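Local coordinates for protein pseudopilin EpsI (Vibrio vulnificus, PDB 2RET) that probably serves as a minor pseudopilin of the type II secretion pseudopilus, helping to export proteases and toxins from the periplasm, at residues A[15-20]-A[78-83]; A[27-32]-A[64-69]. The protein carries 2 engineered substitutions. All blocks are in the same frame, centred on the assembly; numbering follows the deposited sequence.

Contact 1: residues A[15-20]-A[78-83]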
HETATM    1  N   MSE A  15       2.422   5.012 -33.971  1.00 15.28           N
HETATM    2  CA  MSE A  15       2.824   5.786 -32.839  1.00 16.14           C
HETATM    3  C   MSE A  15       1.806   6.886 -32.517  1.00 15.28           C
HETATM    4  O   MSE A  15       1.447   7.086 -31.368  1.00 15.56           O
HETATM    5  CB  MSE A  15       4.186   6.410 -33.148  1.00 16.80           C
HETATM    6  CG  MSE A  15       4.737   7.271 -32.044  1.00 21.45           C
HETATM    7 SE   MSE A  15       6.544   7.878 -32.440  1.00 35.64          SE
HETATM    8  CE  MSE A  15       7.135   6.565 -33.805  1.00 25.72           C
ATOM      9  N   PHE A  16       1.354   7.579 -33.534  1.00 13.42           N
ATOM     10  CA  PHE A  16       0.392   8.632 -33.347  1.00 13.54           C
ATOM     11  C   PHE A  16      -1.003   8.131 -32.976  1.00 13.74           C
ATOM     12  O   PHE A  16      -1.616   8.733 -32.099  1.00 14.02           O
ATOM     13  CB  PHE A  16       0.338   9.540 -34.562  1.00 12.93           C
ATOM     14  CG  PHE A  16       1.652  10.224 -34.869  1.00 13.86           C
ATOM     15  CD1 PHE A  16       2.480  10.693 -33.852  1.00 12.06           C
ATOM     16  CD2 PHE A  16       2.050  10.425 -36.189  1.00 13.95           C
ATOM     17  CE1 PHE A  16       3.676  11.307 -34.144  1.00 14.00           C
ATOM     18  CE2 PHE A  16       3.242  11.062 -36.482  1.00 11.04           C
ATOM     19  CZ  PHE A  16       4.055  11.500 -35.474  1.00 11.87           C
ATOM     20  N   ALA A  17      -1.504   7.071 -33.635  1.00 12.81           N
ATOM     21  CA  ALA A  17      -2.757   6.444 -33.195  1.00 13.21           C
ATOM     22  C   ALA A  17      -2.675   5.896 -31.744  1.00 13.54           C
ATOM     23  O   ALA A  17      -3.644   6.017 -31.027  1.00 14.95           O
ATOM     24  CB  ALA A  17      -3.297   5.357 -34.203  1.00 11.58           C
ATOM     25  N   ALA A  18      -1.539   5.325 -31.328  1.00 13.93           N
ATOM     26  CA  ALA A  18      -1.309   4.942 -29.934  1.00 14.17           C
ATOM     27  C   ALA A  18      -1.354   6.140 -28.957  1.00 14.78           C
ATOM     28  O   ALA A  18      -1.897   6.037 -27.860  1.00 14.89           O
ATOM     29  CB  ALA A  18       0.038   4.178 -29.802  1.00 13.54           C
HETATM   30  N   MSE A  19      -0.772   7.277 -29.350  1.00 15.25           N
HETATM   31  CA  MSE A  19      -0.875   8.487 -28.577  1.00 15.52           C
HETATM   32  C   MSE A  19      -2.328   8.890 -28.300  1.00 16.07           C
HETATM   33  O   MSE A  19      -2.664   9.186 -27.182  1.00 17.17           O
HETATM   34  CB  MSE A  19      -0.140   9.630 -29.258  1.00 15.78           C
HETATM   35  CG  MSE A  19       1.374   9.538 -29.154  1.00 16.04           C
HETATM   36 SE   MSE A  19       2.260  11.114 -29.887  1.00 20.50          SE
HETATM   37  CE  MSE A  19       1.995  12.413 -28.421  1.00 14.69           C
ATOM     38  N   VAL A  20      -3.157   8.923 -29.330  1.00 15.79           N
ATOM     39  CA  VAL A  20      -4.567   9.189 -29.202  1.00 15.22           C
ATOM     40  C   VAL A  20      -5.290   8.163 -28.283  1.00 15.44           C
ATOM     41  O   VAL A  20      -6.150   8.538 -27.484  1.00 15.07           O
ATOM     42  CB  VAL A  20      -5.228   9.242 -30.622  1.00 15.77           C
ATOM     43  CG1 VAL A  20      -6.793   9.286 -30.543  1.00 13.43           C
ATOM     44  CG2 VAL A  20      -4.662  10.432 -31.420  1.00 14.21           C
ATOM     45  N   PRO A  78      -9.546  -0.266 -36.922  1.00 23.54           N
ATOM     46  CA  PRO A  78      -8.612   0.494 -36.132  1.00 23.24           C
ATOM     47  C   PRO A  78      -7.136   0.148 -36.423  1.00 22.65           C
ATOM     48  O   PRO A  78      -6.799  -0.953 -36.854  1.00 22.53           O
ATOM     49  CB  PRO A  78      -9.027   0.168 -34.699  1.00 23.27           C
ATOM     50  CG  PRO A  78      -9.655  -1.179 -34.766  1.00 24.05           C
ATOM     51  CD  PRO A  78     -10.332  -1.218 -36.100  1.00 24.36           C
ATOM     52  N   ILE A  79      -6.293   1.136 -36.242  1.00 22.29           N
ATOM     53  CA  ILE A  79      -4.871   0.957 -36.282  1.00 22.50           C
ATOM     54  C   ILE A  79      -4.490   0.328 -34.951  1.00 22.80           C
ATOM     55  O   ILE A  79      -3.671  -0.569 -34.904  1.00 22.14           O
ATOM     56  CB  ILE A  79      -4.157   2.336 -36.498  1.00 22.40           C
ATOM     57  CG1 ILE A  79      -4.519   2.898 -37.876  1.00 24.42           C
ATOM     58  CG2 ILE A  79      -2.621   2.267 -36.273  1.00 20.04           C
ATOM     59  CD1 ILE A  79      -4.306   1.923 -39.039  1.00 24.83           C
ATOM     60  N   ILE A  80      -5.094   0.814 -33.871  1.00 24.04           N
ATOM     61  CA  ILE A  80      -4.780   0.329 -32.524  1.00 25.41           C
ATOM     62  C   ILE A  80      -6.035   0.118 -31.689  1.00 25.12           C
ATOM     63  O   ILE A  80      -6.989   0.873 -31.771  1.00 24.53           O
ATOM     64  CB  ILE A  80      -3.756   1.284 -31.810  1.00 25.60           C
ATOM     65  CG1 ILE A  80      -3.333   0.737 -30.434  1.00 26.63           C
ATOM     66  CG2 ILE A  80      -4.287   2.653 -31.724  1.00 25.67           C
ATOM     67  CD1 ILE A  80      -2.365  -0.418 -30.523  1.00 28.46           C
ATOM     68  N   THR A  81      -6.034  -0.971 -30.941  1.00 25.64           N
ATOM     69  CA  THR A  81      -7.020  -1.211 -29.910  1.00 26.34           C
ATOM     70  C   THR A  81      -6.287  -1.593 -28.626  1.00 26.19           C
ATOM     71  O   THR A  81      -5.376  -2.418 -28.652  1.00 25.57           O
ATOM     72  CB  THR A  81      -8.016  -2.321 -30.293  1.00 26.57           C
ATOM     73  OG1 THR A  81      -8.886  -1.844 -31.307  1.00 29.16           O
ATOM     74  CG2 THR A  81      -8.884  -2.686 -29.110  1.00 27.80           C
ATOM     75  N   VAL A  82      -6.708  -0.976 -27.512  1.00 26.53           N
ATOM     76  CA  VAL A  82      -6.161  -1.235 -26.187  1.00 26.05           C
ATOM     77  C   VAL A  82      -7.304  -1.443 -25.198  1.00 25.15           C
ATOM     78  O   VAL A  82      -8.244  -0.629 -25.116  1.00 23.27           O
ATOM     79  CB  VAL A  82      -5.239  -0.090 -25.694  1.00 26.39           C
ATOM     80  CG1 VAL A  82      -4.642  -0.423 -24.316  1.00 26.97           C
ATOM     81  CG2 VAL A  82      -4.114   0.170 -26.702  1.00 27.45           C
ATOM     82  N   ARG A  83      -7.178  -2.541 -24.446  1.00 25.10           N
ATOM     83  CA  ARG A  83      -8.128  -2.926 -23.381  1.00 25.05           C
ATOM     84  C   ARG A  83      -7.576  -2.499 -22.053  1.00 24.07           C
ATOM     85  O   ARG A  83      -6.396  -2.674 -21.795  1.00 23.88           O
ATOM     86  CB  ARG A  83      -8.355  -4.448 -23.344  1.00 25.48           C
ATOM     87  CG  ARG A  83      -9.382  -4.895 -22.289  1.00 26.61           C
ATOM     88  CD  ARG A  83      -9.963  -6.238 -22.656  1.00 27.10           C
ATOM     89  NE  ARG A  83     -10.741  -6.173 -23.888  1.00 29.90           N
ATOM     90  CZ  ARG A  83     -11.349  -7.212 -24.462  1.00 30.02           C
ATOM     91  NH1 ARG A  83     -11.294  -8.424 -23.919  1.00 30.28           N
ATOM     92  NH2 ARG A  83     -12.036  -7.033 -25.583  1.00 29.02           N
TER

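Contact 2: residues A[27-32]-A[64-69]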
HETATM    1  N   MSE A  27      -8.983   9.964 -20.394  1.00 13.75           N
HETATM    2  CA  MSE A  27     -10.319  10.592 -20.244  1.00 15.19           C
HETATM    3  C   MSE A  27     -11.366   9.658 -19.650  1.00 14.00           C
HETATM    4  O   MSE A  27     -12.133  10.074 -18.809  1.00 12.88           O
HETATM    5  CB  MSE A  27     -10.799  11.177 -21.566  1.00 16.44           C
HETATM    6  CG  MSE A  27      -9.829  12.231 -22.118  1.00 22.35           C
HETATM    7 SE   MSE A  27      -9.511  13.761 -20.915  1.00 36.51          SE
HETATM    8  CE  MSE A  27      -8.560  13.077 -19.359  1.00 32.84           C
ATOM      9  N   VAL A  28     -11.381   8.404 -20.090  1.00 13.94           N
ATOM     10  CA  VAL A  28     -12.275   7.401 -19.510  1.00 14.22           C
ATOM     11  C   VAL A  28     -11.949   7.216 -18.033  1.00 14.52           C
ATOM     12  O   VAL A  28     -12.847   7.233 -17.205  1.00 12.67           O
ATOM     13  CB  VAL A  28     -12.194   6.012 -20.222  1.00 14.84           C
ATOM     14  CG1 VAL A  28     -13.068   4.970 -19.451  1.00 14.75           C
ATOM     15  CG2 VAL A  28     -12.601   6.106 -21.717  1.00 12.04           C
HETATM   16  N   MSE A  29     -10.662   7.067 -17.720  1.00 15.59           N
HETATM   17  CA  MSE A  29     -10.190   6.886 -16.325  1.00 17.16           C
HETATM   18  C   MSE A  29     -10.537   8.027 -15.331  1.00 16.62           C
HETATM   19  O   MSE A  29     -10.776   7.749 -14.172  1.00 16.58           O
HETATM   20  CB  MSE A  29      -8.679   6.648 -16.297  1.00 18.25           C
HETATM   21  CG  MSE A  29      -8.252   5.277 -16.741  1.00 21.99           C
HETATM   22 SE   MSE A  29      -9.188   3.834 -15.810  1.00 32.92          SE
HETATM   23  CE  MSE A  29      -8.225   2.398 -16.789  1.00 28.30           C
ATOM     24  N   LEU A  30     -10.592   9.276 -15.786  1.00 16.75           N
ATOM     25  CA  LEU A  30     -11.106  10.392 -14.963  1.00 17.83           C
ATOM     26  C   LEU A  30     -12.497  10.127 -14.363  1.00 18.59           C
ATOM     27  O   LEU A  30     -12.781  10.572 -13.245  1.00 18.41           O
ATOM     28  CB  LEU A  30     -11.174  11.711 -15.744  1.00 17.92           C
ATOM     29  CG  LEU A  30      -9.979  12.664 -15.776  1.00 18.43           C
ATOM     30  CD1 LEU A  30     -10.326  13.867 -16.635  1.00 18.25           C
ATOM     31  CD2 LEU A  30      -9.621  13.119 -14.410  1.00 17.25           C
ATOM     32  N   ASN A  31     -13.348   9.410 -15.098  1.00 19.30           N
ATOM     33  CA  ASN A  31     -14.723   9.135 -14.661  1.00 20.18           C
ATOM     34  C   ASN A  31     -15.187   7.776 -15.178  1.00 20.36           C
ATOM     35  O   ASN A  31     -15.951   7.700 -16.140  1.00 20.57           O
ATOM     36  CB  ASN A  31     -15.656  10.262 -15.131  1.00 20.41           C
ATOM     37  CG  ASN A  31     -16.813  10.529 -14.151  1.00 22.03           C
ATOM     38  OD1 ASN A  31     -17.286   9.633 -13.440  1.00 22.66           O
ATOM     39  ND2 ASN A  31     -17.258  11.780 -14.109  1.00 23.87           N
ATOM     40  N   PRO A  32     -14.695   6.689 -14.557  1.00 21.09           N
ATOM     41  CA  PRO A  32     -14.929   5.319 -15.034  1.00 21.82           C
ATOM     42  C   PRO A  32     -16.184   4.638 -14.458  1.00 22.63           C
ATOM     43  O   PRO A  32     -16.489   3.507 -14.848  1.00 22.76           O
ATOM     44  CB  PRO A  32     -13.680   4.580 -14.545  1.00 21.80           C
ATOM     45  CG  PRO A  32     -13.348   5.257 -13.251  1.00 21.66           C
ATOM     46  CD  PRO A  32     -13.880   6.687 -13.327  1.00 21.02           C
ATOM     47  N   LYS A  64     -14.308  -3.930 -14.300  1.00 25.47           N
ATOM     48  CA  LYS A  64     -14.923  -3.526 -15.564  1.00 25.67           C
ATOM     49  C   LYS A  64     -13.815  -3.328 -16.597  1.00 25.19           C
ATOM     50  O   LYS A  64     -12.672  -3.026 -16.249  1.00 26.19           O
ATOM     51  CB  LYS A  64     -15.752  -2.242 -15.382  1.00 25.92           C
ATOM     52  CG  LYS A  64     -16.818  -2.378 -14.321  1.00 27.53           C
ATOM     53  CD  LYS A  64     -17.736  -1.170 -14.240  1.00 31.48           C
ATOM     54  CE  LYS A  64     -17.107   0.012 -13.507  1.00 33.04           C
ATOM     55  NZ  LYS A  64     -18.168   0.930 -13.018  1.00 33.96           N
ATOM     56  N   ALA A  65     -14.141  -3.560 -17.859  1.00 23.60           N
ATOM     57  CA  ALA A  65     -13.170  -3.449 -18.929  1.00 22.78           C
ATOM     58  C   ALA A  65     -13.744  -2.541 -20.011  1.00 21.63           C
ATOM     59  O   ALA A  65     -14.942  -2.435 -20.164  1.00 20.38           O
ATOM     60  CB  ALA A  65     -12.829  -4.825 -19.500  1.00 22.04           C
ATOM     61  N   PHE A  66     -12.864  -1.870 -20.730  1.00 21.76           N
ATOM     62  CA  PHE A  66     -13.249  -1.129 -21.916  1.00 21.91           C
ATOM     63  C   PHE A  66     -12.118  -1.225 -22.898  1.00 22.15           C
ATOM     64  O   PHE A  66     -10.942  -1.486 -22.532  1.00 20.67           O
ATOM     65  CB  PHE A  66     -13.592   0.340 -21.619  1.00 22.17           C
ATOM     66  CG  PHE A  66     -12.483   1.113 -20.957  1.00 23.75           C
ATOM     67  CD1 PHE A  66     -12.269   1.003 -19.576  1.00 26.14           C
ATOM     68  CD2 PHE A  66     -11.664   1.966 -21.696  1.00 24.26           C
ATOM     69  CE1 PHE A  66     -11.251   1.706 -18.958  1.00 25.68           C
ATOM     70  CE2 PHE A  66     -10.634   2.689 -21.083  1.00 25.40           C
ATOM     71  CZ  PHE A  66     -10.437   2.551 -19.704  1.00 26.70           C
ATOM     72  N   ASP A  67     -12.501  -1.044 -24.155  1.00 22.57           N
ATOM     73  CA  ASP A  67     -11.576  -0.956 -25.278  1.00 23.17           C
ATOM     74  C   ASP A  67     -11.611   0.457 -25.790  1.00 22.58           C
ATOM     75  O   ASP A  67     -12.674   1.073 -25.874  1.00 23.59           O
ATOM     76  CB  ASP A  67     -11.990  -1.883 -26.403  1.00 23.63           C
ATOM     77  CG  ASP A  67     -11.606  -3.320 -26.148  1.00 26.35           C
ATOM     78  OD1 ASP A  67     -10.555  -3.562 -25.503  1.00 32.01           O
ATOM     79  OD2 ASP A  67     -12.334  -4.214 -26.637  1.00 28.58           O
ATOM     80  N   VAL A  68     -10.430   0.970 -26.079  1.00 22.38           N
ATOM     81  CA  VAL A  68     -10.230   2.211 -26.803  1.00 21.78           C
ATOM     82  C   VAL A  68      -9.580   1.799 -28.140  1.00 22.24           C
ATOM     83  O   VAL A  68      -8.516   1.162 -28.161  1.00 21.43           O
ATOM     84  CB  VAL A  68      -9.296   3.181 -26.061  1.00 22.00           C
ATOM     85  CG1 VAL A  68      -9.118   4.505 -26.874  1.00 22.45           C
ATOM     86  CG2 VAL A  68      -9.823   3.489 -24.627  1.00 19.21           C
ATOM     87  N   SER A  69     -10.252   2.126 -29.240  1.00 22.31           N
ATOM     88  CA  SER A  69      -9.745   1.852 -30.579  1.00 22.64           C
ATOM     89  C   SER A  69      -9.655   3.166 -31.345  1.00 21.26           C
ATOM     90  O   SER A  69     -10.464   4.053 -31.132  1.00 21.92           O
ATOM     91  CB  SER A  69     -10.634   0.836 -31.296  1.00 22.78           C
ATOM     92  OG  SER A  69     -11.961   1.274 -31.340  1.00 27.90           O
TER

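Contact 1: residues A[15-20]-A[78-83]
Ile80 lays its CG2 methyl against the helix backbone at Ala17. The methyl sits 3.5 Å from Ala17 O and 3.8 Å from Ala17 CB. It lies against the Ala17-Ala18 peptide, and Ile80 CG2 is also 3.9 Å from Ala18 N. The branch is placed by its torsion. CG1 of Ile80 runs trans to the backbone N (chi1 -176°), which leaves CG2 between N and the carbonyl carbon, directed at the helix. Ile79 adds a second methyl, with its CG2 3.8 Å from Ala17 CB. The Ala17 methyl therefore meets the CG2 groups of two consecutive isoleucines. The longer branch of Ile79 leads away from the helix to its CD1. Two neighbours can point to the same side because Ile79 and Ile80 form a classic beta bulge opposite Val70. The contact joins the long helix 8-30 to strand 80-87, outermost in the chain's own antiparallel sheet. This is the soluble part of a pseudopilin, without its N-terminal transmembrane helix; here a helix packs across a sheet. No hydrogen bond crosses between the segments; methyls pack on a methyl and a peptide group. The small alanines permit a close approach, with Ala18 CA and Ile80 CA 6.3 Å apart. Ala17 also touches Val70 and Trp49 on the inner strands. Phe16, the residue before it, packs edge-to-face with Tyr158 of an EpsJ chain.

Contact 2: residues A[27-32]-A[64-69]
Helix residue Val28 and strand residue Phe66 stand 8.9 Å apart between their CA atoms, a gap that the side chains fill. Val28 CG1 rests over one face of the Phe66 ring, 3.6 Å from its centroid and 13° off the ring normal. This is a CH-pi contact, nearly centred on the ring. Phe66 reaches it with CG between its backbone N and carbonyl carbon (chi1 57°). Selenomethionine Met29 comes at the ring edge: its CE lies 3.7 Å from Phe66 CZ, and its SE is 5.4 Å from the centroid, a Met-aromatic contact. The Met29 chain bends at chi2 before reaching the ring. The pairing packs the C-terminal end of helix 8-30 on strand 63-71, an inner strand of the sheet, and Phe66 and Met29 are buried there. Val68 CG2 borders the same ring in its plane, and Leu35 touches both Val28 and Phe66. At the far end Lys64 NZ approaches Pro32 O at 3.6 Å, too long to count as a hydrogen bond. The backbone oxygen of Met29 accepts a hydrogen bond from Gln78 of an EpsJ chain.

Both contacts pack the single helix 8-30 onto the same antiparallel sheet, about 14 Å apart between centres, and they lie to either side of the middle of the chain. Contact 1 uses strand 80-87 and contact 2 its sheet neighbour, strand 63-71. In sequence, the segments of contact 2 both fall between those of contact 1. The two strands bond directly: Val82 N lies 2.9 Å from Val68 O, a probable hydrogen bond. A salt bridge adds to this, with Arg83 NH2 3.0 Å from Asp67 OD2. Nearby, Thr81 packs on Ser69. Residues of the helix segments in both contacts also meet EpsJ, so the helix takes part in packing within the domain and between pseudopilins.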